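Local coordinates for cytochrome C2 (Rhodospirillum rubrum, PDB 3C2C), which probably shuttles electrons between membrane redox complexes of a photosynthetic bacterium, using the iron of a covalently bound haem, at residues A[67-70]-A[76-79]. Sequence-based numbering, arbitrary orientation.
With HEM (protoporphyrin IX containing Fe), chain B.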
ATOM      1  N   LEU A  67      -6.836   0.716  -1.767  1.00  4.90           N
ATOM      2  CA  LEU A  67      -5.770  -0.457  -1.542  1.00  6.80           C
ATOM      3  C   LEU A  67      -5.974  -1.660  -2.338  1.00  7.70           C
ATOM      4  O   LEU A  67      -5.138  -2.213  -2.960  1.00  7.70           O
ATOM      5  CB  LEU A  67      -6.076  -0.623  -0.024  1.00 10.60           C
ATOM      6  CG  LEU A  67      -5.342   0.379   0.857  1.00  6.30           C
ATOM      7  CD1 LEU A  67      -5.867   0.211   2.294  1.00 12.10           C
ATOM      8  CD2 LEU A  67      -3.820   0.264   0.856  1.00 11.50           C
ATOM      9  N   ALA A  68      -7.220  -1.941  -2.615  1.00  5.30           N
ATOM     10  CA  ALA A  68      -7.634  -3.160  -3.392  1.00  3.30           C
ATOM     11  C   ALA A  68      -7.015  -2.984  -4.715  1.00  9.90           C
ATOM     12  O   ALA A  68      -6.650  -4.025  -5.286  1.00 13.50           O
ATOM     13  CB  ALA A  68      -9.039  -3.613  -3.257  1.00  5.70           C
ATOM     14  N   ALA A  69      -7.345  -1.942  -5.527  1.00  9.60           N
ATOM     15  CA  ALA A  69      -6.835  -1.782  -6.900  1.00 10.90           C
ATOM     16  C   ALA A  69      -5.295  -1.715  -6.916  1.00 11.50           C
ATOM     17  O   ALA A  69      -4.614  -2.234  -7.806  1.00 12.10           O
ATOM     18  CB  ALA A  69      -7.445  -0.471  -7.254  1.00 10.10           C
ATOM     19  N   TYR A  70      -4.748  -0.953  -5.931  1.00  9.70           N
ATOM     20  CA  TYR A  70      -3.256  -0.878  -5.873  1.00  5.10           C
ATOM     21  C   TYR A  70      -2.557  -2.209  -5.793  1.00  6.90           C
ATOM     22  O   TYR A  70      -1.613  -2.452  -6.509  1.00  8.70           O
ATOM     23  CB  TYR A  70      -2.935  -0.028  -4.589  1.00  3.60           C
ATOM     24  CG  TYR A  70      -1.479   0.168  -4.569  1.00  8.70           C
ATOM     25  CD1 TYR A  70      -0.645   0.943  -5.372  1.00  7.40           C
ATOM     26  CD2 TYR A  70      -0.773  -0.365  -3.440  1.00  9.70           C
ATOM     27  CE1 TYR A  70       0.721   1.142  -5.305  1.00  5.60           C
ATOM     28  CE2 TYR A  70       0.610  -0.214  -3.287  1.00 11.30           C
ATOM     29  CZ  TYR A  70       1.312   0.689  -4.088  1.00 11.10           C
ATOM     30  OH  TYR A  70       2.659   0.786  -3.853  1.00 12.50           O
ATOM     31  N   ALA A  76       0.233  -0.197 -12.791  1.00 14.90           N
ATOM     32  CA  ALA A  76      -0.990   0.311 -13.409  1.00 13.40           C
ATOM     33  C   ALA A  76      -1.722   1.288 -12.504  1.00 11.50           C
ATOM     34  O   ALA A  76      -2.079   2.417 -12.879  1.00 14.90           O
ATOM     35  CB  ALA A  76      -1.710  -0.896 -14.056  1.00  9.10           C
ATOM     36  N   PHE A  77      -1.794   0.943 -11.162  1.00 15.20           N
ATOM     37  CA  PHE A  77      -2.334   1.871 -10.287  1.00 11.00           C
ATOM     38  C   PHE A  77      -1.638   3.225 -10.508  1.00 11.70           C
ATOM     39  O   PHE A  77      -2.481   4.204 -10.433  1.00 12.40           O
ATOM     40  CB  PHE A  77      -2.557   1.533  -8.846  1.00  9.30           C
ATOM     41  CG  PHE A  77      -3.356   2.292  -7.922  1.00  8.60           C
ATOM     42  CD1 PHE A  77      -2.928   3.400  -7.199  1.00 10.60           C
ATOM     43  CD2 PHE A  77      -4.707   1.976  -7.802  1.00  9.80           C
ATOM     44  CE1 PHE A  77      -3.632   4.051  -6.248  1.00  7.50           C
ATOM     45  CE2 PHE A  77      -5.465   2.651  -6.807  1.00 11.50           C
ATOM     46  CZ  PHE A  77      -4.916   3.690  -5.981  1.00  6.80           C
ATOM     47  N   VAL A  78      -0.414   3.487 -10.053  1.00 12.10           N
ATOM     48  CA  VAL A  78       0.212   4.776 -10.040  1.00  5.90           C
ATOM     49  C   VAL A  78       0.049   5.447 -11.501  1.00 11.30           C
ATOM     50  O   VAL A  78      -0.002   6.709 -11.380  1.00 12.00           O
ATOM     51  CB  VAL A  78       1.575   4.915  -9.447  1.00  9.30           C
ATOM     52  CG1 VAL A  78       1.390   4.138  -8.112  1.00 10.90           C
ATOM     53  CG2 VAL A  78       2.753   4.543 -10.220  1.00 20.40           C
ATOM     54  N   LEU A  79       0.194   4.888 -12.566  1.00 10.80           N
ATOM     55  CA  LEU A  79      -0.148   5.608 -13.863  1.00 13.90           C
ATOM     56  C   LEU A  79      -1.491   6.295 -13.892  1.00 14.80           C
ATOM     57  O   LEU A  79      -1.629   7.429 -14.315  1.00 15.40           O
ATOM     58  CB  LEU A  79      -0.064   4.573 -15.063  1.00 17.40           C
ATOM     59  CG  LEU A  79       1.103   4.268 -15.945  1.00 26.30           C
ATOM     60  CD1 LEU A  79       1.933   5.414 -16.322  1.00 25.50           C
ATOM     61  CD2 LEU A  79       1.661   2.965 -16.525  1.00 20.00           C
TER
HETATM   62  CHA HEM B 113       4.795   1.043  -1.108  1.00  2.00           C
HETATM   63  CHB HEM B 113       1.515  -2.219   0.582  1.00  2.00           C
HETATM   64  CHC HEM B 113       4.590  -5.835  -0.696  1.00  2.00           C
HETATM   65  CHD HEM B 113       7.964  -2.629  -1.923  1.00  2.10           C
HETATM   66  C1A HEM B 113       3.642   0.385  -0.632  1.00  4.30           C
HETATM   67  C2A HEM B 113       2.417   1.080  -0.293  1.00  6.60           C
HETATM   68  C3A HEM B 113       1.579   0.222   0.272  1.00  3.10           C
HETATM   69  C4A HEM B 113       2.136  -1.126   0.099  1.00  2.00           C
HETATM   70  CMA HEM B 113       0.081   0.525   0.719  1.00  3.10           C
HETATM   71  CAA HEM B 113       2.247   2.664  -0.418  1.00  7.00           C
HETATM   72  CBA HEM B 113       2.352   3.493   0.914  1.00  3.80           C
HETATM   73  CGA HEM B 113       2.289   4.965   0.717  1.00  3.60           C
HETATM   74  O1A HEM B 113       1.711   5.472  -0.347  1.00  5.20           O
HETATM   75  O2A HEM B 113       2.628   5.629   1.709  1.00  5.10           O
HETATM   76  C1B HEM B 113       2.213  -3.471   0.497  1.00  2.60           C
HETATM   77  C2B HEM B 113       1.569  -4.703   0.810  1.00  4.10           C
HETATM   78  C3B HEM B 113       2.446  -5.645   0.399  1.00  3.80           C
HETATM   79  C4B HEM B 113       3.536  -5.097  -0.283  1.00  2.00           C
HETATM   80  CMB HEM B 113       0.257  -4.833   1.665  1.00  3.50           C
HETATM   81  CAB HEM B 113       2.195  -7.235   0.377  1.00  6.00           C
HETATM   82  CBB HEM B 113       0.853  -7.724   0.106  1.00  5.10           C
HETATM   83  C1C HEM B 113       5.701  -5.258  -1.146  1.00  3.80           C
HETATM   84  C2C HEM B 113       7.012  -6.027  -1.488  1.00  3.30           C
HETATM   85  C3C HEM B 113       7.852  -5.125  -1.969  1.00  4.80           C
HETATM   86  C4C HEM B 113       7.326  -3.801  -1.605  1.00  2.80           C
HETATM   87  CMC HEM B 113       6.902  -7.538  -1.647  1.00  2.70           C
HETATM   88  CAC HEM B 113       9.277  -5.336  -2.543  1.00 11.30           C
HETATM   89  CBC HEM B 113       9.643  -6.347  -3.384  1.00 13.30           C
HETATM   90  C1D HEM B 113       7.385  -1.378  -1.865  1.00  2.40           C
HETATM   91  C2D HEM B 113       8.002  -0.154  -2.247  1.00  3.40           C
HETATM   92  C3D HEM B 113       7.141   0.853  -2.009  1.00  5.70           C
HETATM   93  C4D HEM B 113       5.911   0.313  -1.568  1.00  3.00           C
HETATM   94  CMD HEM B 113       9.490  -0.177  -2.781  1.00  7.60           C
HETATM   95  CAD HEM B 113       7.349   2.371  -2.344  1.00  3.60           C
HETATM   96  CBD HEM B 113       7.178   2.474  -3.854  1.00  5.30           C
HETATM   97  CGD HEM B 113       7.768   3.697  -4.518  1.00 10.90           C
HETATM   98  O1D HEM B 113       7.882   4.780  -3.883  1.00  7.10           O
HETATM   99  O2D HEM B 113       8.002   3.613  -5.804  1.00 10.30           O
HETATM  100  NA  HEM B 113       3.419  -0.912  -0.361  1.00  3.60           N
HETATM  101  NB  HEM B 113       3.379  -3.738  -0.273  1.00  2.00           N
HETATM  102  NC  HEM B 113       5.987  -3.936  -1.265  1.00  2.90           N
HETATM  103  ND  HEM B 113       6.060  -1.123  -1.476  1.00  2.30           N
HETATM  104 FE   HEM B 113       4.735  -2.414  -0.826  1.00  7.20          FE
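Tyr-70 OH is hydrogen-bonded to Tyr-52 OH of helix 50-57 and lies 3.4 Å from HEM C1A. The same tyrosine carries the contact with Phe-77, whose ring meets it on the side away from the haem. The two rings form an offset edge-to-face pair, with centroids 5.6 Å apart and planes at 77°. The edge of Tyr-70 is turned to the face of Phe-77, and Tyr-70 CD1 comes 3.8 Å from Phe-77 CD1. Tyr-70 CB makes a CH-pi contact over the centre of that face, 4.1 Å from the ring centroid. Phe-77 has CG anti to its backbone N (chi1 -166°), which lays its ring against the backbone of helix 64-72. Both segments belong to the cytochrome c fold, in which short helices and loops wrap one haem; here consecutive helices 64-72 and 74-82 meet near their junction. Ala-69 CB packs at the edge of the Phe-77 ring, 3.7 Å from CD2. Val-78 CG1 lies near the plane of the Tyr-70 ring, 4.2 Å from CE1. On the haem side, Tyr-70 CE2 is 3.7 Å from HEM C3A. Leu-67 also belongs to the haem pocket, with CD2 3.9 Å from the methyl HEM CMA.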